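Peptidoglycan D,D-transpeptidase PbpA (Mycobacterium tuberculosis, PDB 3UN7) probably cross-links the peptidoglycan of the cell wall as a penicillin-binding D,D-transpeptidase and helps to regulate cell length. Local coordinates at residues Leu136-Gly141 with Lys424-Val429; Ile332-Tyr337 with Arg355-Arg360. All coordinates share one frame; numbering follows the deposited sequence.

Both contacts lie in the transpeptidase domain, away from the serine that probably carries the acyl-ester, their centres about 11 Å apart. Along the sequence they are concentric: 136-141 comes first, then 332-337 and 355-360, and 424-429 last. Contact 1 joins an early and a late strand of the five-stranded antiparallel sheet, whereas contact 2 is a separate two-stranded antiparallel sheet, with strands 339-343 and 349-352 of the six-stranded mixed sheet between its strands in sequence. The turn at the end of 136-141 reaches contact 2: Gly141 O lies 2.9 Å from Tyr337 N, a probable hydrogen bond. Helix 317-328 touches side chains of both, so the two sheets share one neighbouring helix.

Contact 1 (Leu136-Gly141 with Lys424-Val429); sequences LEPSTG and KVAVAV
Leu136 and Ala426 meet as an antiparallel hydrogen-bonded pair, each giving its N-H to the other's carbonyl. Both bonds, Leu136 N to Ala426 O and Ala426 N to Leu136 O, are 2.8 Å long. Their N-H...O angles are 163° and 156°. Leu136 O also receives a CA-H...O contact from Val425 CA at 3.3 Å. One residue on, the chain turns away from the neighbouring strand, but Pro138 folds back over it: its CD rests 3.5 Å from Lys424 C, and its CG lies 4.0 Å from the methyl CB of Ala426. The ring therefore covers both the peptide entering the strand and the side chain of its second residue.

Beside this apolar patch a water donates to Glu137 OE2 and to Lys424 O, joining the carboxylate to the start of the strand. Glu137 holds CG anti to its backbone N (chi1 -178°), and the extended chain beyond carries the carboxylate to this water. The other oxygen, OE1, accepts from Thr140 OG1 at 2.6 Å through its anti lone pair, while Glu137 O takes the N-H groups of both Thr140 and Gly141, closing the turn.

Lys424 and Val425 both face Ala418 in a classic beta bulge, where strand 425-431 begins beside strand 411-418. On one side of the sheet Leu136, Pro138 and Ala428 pack on helix 317-328; Val425, Val427 and Val429 turn to helix 446-458. Strand 425-431 thus runs between strands 131-136 and 411-418, so that an early strand, 131-136, lies next to late ones.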
ATOM      1  N   LEU A 136      -5.891  -3.017  -4.230  1.00 26.58           N
ATOM      2  CA  LEU A 136      -6.967  -3.548  -3.400  1.00 28.26           C
ATOM      3  C   LEU A 136      -8.227  -3.606  -4.232  1.00 28.86           C
ATOM      4  O   LEU A 136      -8.418  -2.800  -5.151  1.00 29.81           O
ATOM      5  CB  LEU A 136      -7.221  -2.642  -2.183  1.00 27.39           C
ATOM      6  CG  LEU A 136      -6.073  -2.388  -1.191  1.00 27.18           C
ATOM      7  CD1 LEU A 136      -6.525  -1.438  -0.086  1.00 26.81           C
ATOM      8  CD2 LEU A 136      -5.568  -3.711  -0.573  1.00 26.01           C
ATOM      9  N   GLU A 137      -9.090  -4.556  -3.911  1.00 29.36           N
ATOM     10  CA  GLU A 137     -10.427  -4.596  -4.499  1.00 29.81           C
ATOM     11  C   GLU A 137     -11.355  -3.901  -3.519  1.00 29.84           C
ATOM     12  O   GLU A 137     -11.584  -4.427  -2.433  1.00 29.73           O
ATOM     13  CB  GLU A 137     -10.870  -6.044  -4.685  1.00 29.87           C
ATOM     14  CG  GLU A 137     -12.235  -6.190  -5.350  1.00 32.30           C
ATOM     15  CD  GLU A 137     -12.458  -7.611  -5.796  1.00 36.08           C
ATOM     16  OE1 GLU A 137     -12.688  -8.471  -4.931  1.00 35.37           O
ATOM     17  OE2 GLU A 137     -12.379  -7.874  -7.011  1.00 38.32           O
ATOM     18  N   PRO A 138     -11.897  -2.722  -3.890  1.00 30.77           N
ATOM     19  CA  PRO A 138     -12.571  -1.916  -2.881  1.00 30.96           C
ATOM     20  C   PRO A 138     -13.826  -2.532  -2.251  1.00 31.41           C
ATOM     21  O   PRO A 138     -14.059  -2.305  -1.067  1.00 30.67           O
ATOM     22  CB  PRO A 138     -12.864  -0.597  -3.617  1.00 31.97           C
ATOM     23  CG  PRO A 138     -11.903  -0.585  -4.790  1.00 31.24           C
ATOM     24  CD  PRO A 138     -11.887  -2.034  -5.198  1.00 30.95           C
ATOM     25  N   SER A 139     -14.584  -3.335  -3.010  1.00 31.85           N
ATOM     26  CA  SER A 139     -15.834  -3.912  -2.528  1.00 32.15           C
ATOM     27  C   SER A 139     -15.630  -5.118  -1.603  1.00 31.85           C
ATOM     28  O   SER A 139     -16.559  -5.541  -0.911  1.00 31.87           O
ATOM     29  CB  SER A 139     -16.723  -4.318  -3.708  1.00 33.56           C
ATOM     30  OG  SER A 139     -16.125  -5.353  -4.472  1.00 35.47           O
ATOM     31  N   THR A 140     -14.423  -5.680  -1.592  1.00 30.31           N
ATOM     32  CA  THR A 140     -14.175  -6.880  -0.811  1.00 30.18           C
ATOM     33  C   THR A 140     -13.043  -6.748   0.182  1.00 29.10           C
ATOM     34  O   THR A 140     -13.052  -7.444   1.188  1.00 28.95           O
ATOM     35  CB  THR A 140     -13.850  -8.092  -1.708  1.00 30.09           C
ATOM     36  OG1 THR A 140     -12.661  -7.804  -2.449  1.00 30.64           O
ATOM     37  CG2 THR A 140     -14.990  -8.394  -2.656  1.00 31.82           C
ATOM     38  N   GLY A 141     -12.067  -5.878  -0.099  1.00 27.76           N
ATOM     39  CA  GLY A 141     -10.822  -5.854   0.679  1.00 27.49           C
ATOM     40  C   GLY A 141      -9.726  -6.828   0.252  1.00 26.91           C
ATOM     41  O   GLY A 141      -8.666  -6.899   0.883  1.00 26.78           O
ATOM     42  N   LYS A 424     -13.295  -1.126  -9.303  1.00 33.64           N
ATOM     43  CA  LYS A 424     -12.933  -2.544  -9.189  1.00 33.75           C
ATOM     44  C   LYS A 424     -11.534  -2.722  -8.617  1.00 32.04           C
ATOM     45  O   LYS A 424     -11.151  -3.814  -8.197  1.00 31.58           O
ATOM     46  CB  LYS A 424     -13.052  -3.234 -10.552  1.00 34.98           C
ATOM     47  CG  LYS A 424     -14.501  -3.424 -10.954  1.00 37.85           C
ATOM     48  CD  LYS A 424     -14.760  -2.909 -12.355  1.00 43.85           C
ATOM     49  CE  LYS A 424     -16.273  -2.855 -12.682  1.00 46.33           C
ATOM     50  NZ  LYS A 424     -16.690  -1.504 -13.214  1.00 46.80           N
ATOM     51  N   VAL A 425     -10.792  -1.626  -8.568  1.00 30.95           N
ATOM     52  CA  VAL A 425      -9.433  -1.654  -8.086  1.00 29.38           C
ATOM     53  C   VAL A 425      -9.093  -0.287  -7.480  1.00 29.05           C
ATOM     54  O   VAL A 425      -9.567   0.755  -7.948  1.00 29.66           O
ATOM     55  CB  VAL A 425      -8.449  -2.076  -9.220  1.00 29.62           C
ATOM     56  CG1 VAL A 425      -8.518  -1.104 -10.431  1.00 30.61           C
ATOM     57  CG2 VAL A 425      -7.017  -2.273  -8.709  1.00 28.10           C
ATOM     58  N   ALA A 426      -8.296  -0.309  -6.428  1.00 27.73           N
ATOM     59  CA  ALA A 426      -7.733   0.896  -5.842  1.00 27.56           C
ATOM     60  C   ALA A 426      -6.242   0.637  -5.697  1.00 27.17           C
ATOM     61  O   ALA A 426      -5.851  -0.488  -5.398  1.00 26.98           O
ATOM     62  CB  ALA A 426      -8.357   1.147  -4.509  1.00 27.19           C
ATOM     63  N   VAL A 427      -5.417   1.658  -5.897  1.00 27.60           N
ATOM     64  CA  VAL A 427      -3.967   1.481  -5.870  1.00 28.00           C
ATOM     65  C   VAL A 427      -3.289   2.565  -5.053  1.00 28.07           C
ATOM     66  O   VAL A 427      -3.820   3.670  -4.892  1.00 28.57           O
ATOM     67  CB  VAL A 427      -3.319   1.426  -7.297  1.00 28.14           C
ATOM     68  CG1 VAL A 427      -3.935   0.306  -8.130  1.00 29.18           C
ATOM     69  CG2 VAL A 427      -3.446   2.800  -8.052  1.00 27.40           C
ATOM     70  N   ALA A 428      -2.131   2.225  -4.506  1.00 27.68           N
ATOM     71  CA  ALA A 428      -1.203   3.230  -3.997  1.00 27.63           C
ATOM     72  C   ALA A 428       0.163   2.908  -4.526  1.00 27.81           C
ATOM     73  O   ALA A 428       0.598   1.750  -4.473  1.00 27.37           O
ATOM     74  CB  ALA A 428      -1.171   3.255  -2.490  1.00 27.12           C
ATOM     75  N   VAL A 429       0.829   3.936  -5.039  1.00 27.88           N
ATOM     76  CA  VAL A 429       2.207   3.813  -5.507  1.00 27.72           C
ATOM     77  C   VAL A 429       3.009   4.770  -4.671  1.00 27.95           C
ATOM     78  O   VAL A 429       2.662   5.960  -4.552  1.00 28.42           O
ATOM     79  CB  VAL A 429       2.336   4.197  -6.985  1.00 28.32           C
ATOM     80  CG1 VAL A 429       3.796   4.134  -7.456  1.00 27.78           C
ATOM     81  CG2 VAL A 429       1.442   3.326  -7.838  1.00 27.14           C
TER
HETATM   82  O   HOH W   1     -11.450  -6.189  -8.997  1.00 41.31           O

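Contact 2 (Ile332-Tyr337 with Arg355-Arg360); sequences ITMRPY and RYQQRR. Unlike the reference sequence in segment 355-360: Arg355 (reference Gly).
Thr333 N donates to Arg359 O at 2.8 Å, with an N-H...O angle of 166°, and Thr333 O accepts from Gln358 N at the same length. Arg335 N continues the ladder to Tyr356 O at 2.9 Å, nearly straight at 173°. Tyr356 O also meets Met334 CA in a CA-H...O contact. Gln358 and Arg359 both face Thr333, a classic beta bulge, and the pairing shifts by one residue before Met334 meets Gln357. Further along, a water donates to Arg335 O and accepts from Tyr356 N, bridging the backbones just past the C-terminal end of strand 332-334 and before the start of 357-360.

On one face of the ribbon, Ile332, Met334, Gln357 and Arg360 lie together. Ile332 CG1 sits over a face of the Arg360 guanidinium, offset toward its rim, with CD1 3.4 Å from Arg360 NH1; Arg360 NH2 bonds outside to Val362 O and Gly330 O. The Met334 chain bends at chi2 and chi3, bringing SD to 3.7 Å from Gln357 CG and CE to 3.7 Å from Arg355 CB.

Arg335 and Tyr356 meet beside the ribbon. CD2 of the ring lies over the centre of the guanidinium, 3.3 Å above its plane, with the two planes turned 46° apart. The bend at chi3 of Arg335 swings its NE to 3.7 Å from Tyr356 CD2. On the other face of the ribbon, Thr333 OG1 bonds to Thr326 OG1, and Thr333 touches Glu322 of helix 317-328, as does Gln358 from the bulge. The whole is a two-stranded antiparallel ribbon interrupted by a classic beta bulge, lying against a helix of the transpeptidase domain.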
ATOM      1  N   ILE A 332     -17.179   3.132   2.856  1.00 35.05           N
ATOM      2  CA  ILE A 332     -17.057   1.926   3.686  1.00 35.85           C
ATOM      3  C   ILE A 332     -15.700   1.249   3.475  1.00 35.28           C
ATOM      4  O   ILE A 332     -15.320   0.921   2.347  1.00 35.36           O
ATOM      5  CB  ILE A 332     -18.224   0.932   3.437  1.00 36.47           C
ATOM      6  CG1 ILE A 332     -19.550   1.543   3.904  1.00 37.29           C
ATOM      7  CG2 ILE A 332     -17.998  -0.391   4.161  1.00 36.49           C
ATOM      8  CD1 ILE A 332     -20.792   0.765   3.413  1.00 38.87           C
ATOM      9  N   THR A 333     -14.979   1.060   4.577  1.00 35.16           N
ATOM     10  CA  THR A 333     -13.706   0.373   4.570  1.00 34.46           C
ATOM     11  C   THR A 333     -13.918  -1.129   4.745  1.00 35.00           C
ATOM     12  O   THR A 333     -14.470  -1.579   5.752  1.00 35.50           O
ATOM     13  CB  THR A 333     -12.771   0.891   5.675  1.00 34.45           C
ATOM     14  OG1 THR A 333     -12.752   2.325   5.654  1.00 33.21           O
ATOM     15  CG2 THR A 333     -11.336   0.381   5.442  1.00 34.14           C
ATOM     16  N   MET A 334     -13.496  -1.892   3.741  1.00 34.53           N
ATOM     17  CA  MET A 334     -13.483  -3.339   3.846  1.00 35.12           C
ATOM     18  C   MET A 334     -12.152  -3.771   4.465  1.00 34.64           C
ATOM     19  O   MET A 334     -11.101  -3.198   4.166  1.00 33.78           O
ATOM     20  CB  MET A 334     -13.703  -3.980   2.482  1.00 35.54           C
ATOM     21  CG  MET A 334     -15.020  -3.549   1.799  1.00 35.90           C
ATOM     22  SD  MET A 334     -16.503  -3.998   2.714  1.00 38.56           S
ATOM     23  CE  MET A 334     -16.511  -5.774   2.514  1.00 38.20           C
ATOM     24  N   ARG A 335     -12.214  -4.765   5.345  1.00 34.79           N
ATOM     25  CA  ARG A 335     -11.028  -5.303   5.983  1.00 34.64           C
ATOM     26  C   ARG A 335     -10.131  -5.939   4.920  1.00 33.22           C
ATOM     27  O   ARG A 335     -10.570  -6.850   4.200  1.00 33.60           O
ATOM     28  CB  ARG A 335     -11.429  -6.326   7.054  1.00 35.81           C
ATOM     29  CG  ARG A 335     -10.255  -6.995   7.752  1.00 38.89           C
ATOM     30  CD  ARG A 335     -10.714  -7.590   9.066  1.00 44.62           C
ATOM     31  NE  ARG A 335     -11.172  -6.509   9.937  1.00 48.70           N
ATOM     32  CZ  ARG A 335     -11.849  -6.658  11.075  1.00 50.34           C
ATOM     33  NH1 ARG A 335     -12.184  -7.871  11.522  1.00 50.03           N
ATOM     34  NH2 ARG A 335     -12.197  -5.576  11.760  1.00 48.92           N
ATOM     35  N   PRO A 336      -8.886  -5.448   4.798  1.00 32.08           N
ATOM     36  CA  PRO A 336      -8.040  -6.012   3.749  1.00 31.00           C
ATOM     37  C   PRO A 336      -7.557  -7.401   4.134  1.00 30.15           C
ATOM     38  O   PRO A 336      -7.260  -7.680   5.306  1.00 29.56           O
ATOM     39  CB  PRO A 336      -6.865  -5.023   3.633  1.00 30.69           C
ATOM     40  CG  PRO A 336      -6.878  -4.229   4.862  1.00 32.37           C
ATOM     41  CD  PRO A 336      -8.207  -4.382   5.564  1.00 31.99           C
ATOM     42  N   TYR A 337      -7.521  -8.281   3.154  1.00 28.86           N
ATOM     43  CA  TYR A 337      -7.029  -9.620   3.421  1.00 28.18           C
ATOM     44  C   TYR A 337      -6.257 -10.144   2.237  1.00 27.53           C
ATOM     45  O   TYR A 337      -6.558  -9.776   1.098  1.00 26.12           O
ATOM     46  CB  TYR A 337      -8.170 -10.566   3.807  1.00 28.83           C
ATOM     47  CG  TYR A 337      -9.211 -10.852   2.738  1.00 29.67           C
ATOM     48  CD1 TYR A 337      -9.175 -12.043   2.008  1.00 28.40           C
ATOM     49  CD2 TYR A 337     -10.279  -9.971   2.512  1.00 30.82           C
ATOM     50  CE1 TYR A 337     -10.141 -12.338   1.055  1.00 29.07           C
ATOM     51  CE2 TYR A 337     -11.252 -10.256   1.551  1.00 30.09           C
ATOM     52  CZ  TYR A 337     -11.169 -11.447   0.830  1.00 30.67           C
ATOM     53  OH  TYR A 337     -12.106 -11.765  -0.120  1.00 31.33           O
ATOM     54  N   ARG A 355     -15.589 -11.542   3.504  1.00 39.05           N
ATOM     55  CA  ARG A 355     -15.400 -10.096   3.528  1.00 39.43           C
ATOM     56  C   ARG A 355     -16.120  -9.473   4.730  1.00 40.04           C
ATOM     57  O   ARG A 355     -17.168  -9.956   5.152  1.00 39.96           O
ATOM     58  CB  ARG A 355     -15.906  -9.463   2.227  1.00 40.13           C
ATOM     59  CG  ARG A 355     -16.050 -10.419   1.044  1.00 44.54           C
ATOM     60  CD  ARG A 355     -14.712 -10.807   0.433  1.00 46.12           C
ATOM     61  NE  ARG A 355     -14.759 -11.714  -0.731  1.00 48.33           N
ATOM     62  CZ  ARG A 355     -15.701 -11.754  -1.675  1.00 51.60           C
ATOM     63  NH1 ARG A 355     -15.589 -12.619  -2.675  1.00 52.27           N
ATOM     64  NH2 ARG A 355     -16.749 -10.940  -1.642  1.00 55.11           N
ATOM     65  N   TYR A 356     -15.546  -8.402   5.272  1.00 39.86           N
ATOM     66  CA  TYR A 356     -16.054  -7.762   6.479  1.00 41.46           C
ATOM     67  C   TYR A 356     -15.981  -6.241   6.340  1.00 41.23           C
ATOM     68  O   TYR A 356     -14.918  -5.696   6.040  1.00 39.36           O
ATOM     69  CB  TYR A 356     -15.230  -8.207   7.692  1.00 42.43           C
ATOM     70  CG  TYR A 356     -15.667  -7.609   9.014  1.00 44.54           C
ATOM     71  CD1 TYR A 356     -16.856  -8.008   9.622  1.00 47.99           C
ATOM     72  CD2 TYR A 356     -14.887  -6.658   9.661  1.00 44.32           C
ATOM     73  CE1 TYR A 356     -17.268  -7.462  10.845  1.00 48.48           C
ATOM     74  CE2 TYR A 356     -15.284  -6.104  10.884  1.00 45.12           C
ATOM     75  CZ  TYR A 356     -16.473  -6.512  11.469  1.00 47.44           C
ATOM     76  OH  TYR A 356     -16.874  -5.961  12.672  1.00 48.07           O
ATOM     77  N   GLN A 357     -17.118  -5.576   6.558  1.00 42.16           N
ATOM     78  CA  GLN A 357     -17.183  -4.114   6.630  1.00 42.99           C
ATOM     79  C   GLN A 357     -16.611  -3.663   7.966  1.00 43.22           C
ATOM     80  O   GLN A 357     -17.240  -3.810   9.014  1.00 43.37           O
ATOM     81  CB  GLN A 357     -18.618  -3.616   6.522  1.00 43.79           C
ATOM     82  CG  GLN A 357     -19.296  -3.888   5.209  1.00 45.77           C
ATOM     83  CD  GLN A 357     -20.646  -3.188   5.102  1.00 49.60           C
ATOM     84  OE1 GLN A 357     -20.917  -2.206   5.803  1.00 49.37           O
ATOM     85  NE2 GLN A 357     -21.491  -3.690   4.221  1.00 50.09           N
ATOM     86  N   GLN A 358     -15.408  -3.115   7.907  1.00 42.71           N
ATOM     87  CA  GLN A 358     -14.655  -2.739   9.091  1.00 43.55           C
ATOM     88  C   GLN A 358     -15.226  -1.480   9.751  1.00 44.07           C
ATOM     89  O   GLN A 358     -15.415  -1.440  10.973  1.00 44.28           O
ATOM     90  CB  GLN A 358     -13.202  -2.519   8.678  1.00 43.01           C
ATOM     91  CG  GLN A 358     -12.214  -2.400   9.794  1.00 44.82           C
ATOM     92  CD  GLN A 358     -10.797  -2.623   9.298  1.00 46.81           C
ATOM     93  OE1 GLN A 358     -10.248  -1.814   8.538  1.00 46.50           O
ATOM     94  NE2 GLN A 358     -10.194  -3.723   9.733  1.00 46.84           N
ATOM     95  N   ARG A 359     -15.513  -0.467   8.931  1.00 43.65           N
ATOM     96  CA  ARG A 359     -15.874   0.859   9.429  1.00 44.14           C
ATOM     97  C   ARG A 359     -16.428   1.737   8.309  1.00 42.95           C
ATOM     98  O   ARG A 359     -15.996   1.625   7.163  1.00 42.16           O
ATOM     99  CB  ARG A 359     -14.622   1.509  10.026  1.00 44.03           C
ATOM    100  CG  ARG A 359     -14.832   2.874  10.647  1.00 47.06           C
ATOM    101  CD  ARG A 359     -13.494   3.454  11.086  1.00 49.47           C
ATOM    102  NE  ARG A 359     -13.571   4.150  12.380  1.00 54.03           N
ATOM    103  CZ  ARG A 359     -14.334   5.215  12.656  1.00 55.93           C
ATOM    104  NH1 ARG A 359     -15.151   5.754  11.742  1.00 55.56           N
ATOM    105  NH2 ARG A 359     -14.284   5.743  13.871  1.00 56.58           N
ATOM    106  N   ARG A 360     -17.396   2.593   8.626  1.00 42.73           N
ATOM    107  CA  ARG A 360     -17.740   3.679   7.721  1.00 41.73           C
ATOM    108  C   ARG A 360     -16.895   4.900   8.080  1.00 41.08           C
ATOM    109  O   ARG A 360     -16.997   5.436   9.192  1.00 40.78           O
ATOM    110  CB  ARG A 360     -19.233   4.033   7.756  1.00 43.24           C
ATOM    111  CG  ARG A 360     -19.554   5.235   6.871  1.00 43.14           C
ATOM    112  CD  ARG A 360     -21.046   5.503   6.683  1.00 43.13           C
ATOM    113  NE  ARG A 360     -21.668   4.626   5.688  1.00 42.98           N
ATOM    114  CZ  ARG A 360     -21.488   4.706   4.365  1.00 42.27           C
ATOM    115  NH1 ARG A 360     -22.127   3.853   3.574  1.00 41.63           N
ATOM    116  NH2 ARG A 360     -20.682   5.625   3.826  1.00 37.31           N
TER
HETATM  117  O   HOH W   2     -12.976  -7.777   3.885  1.00 31.68           O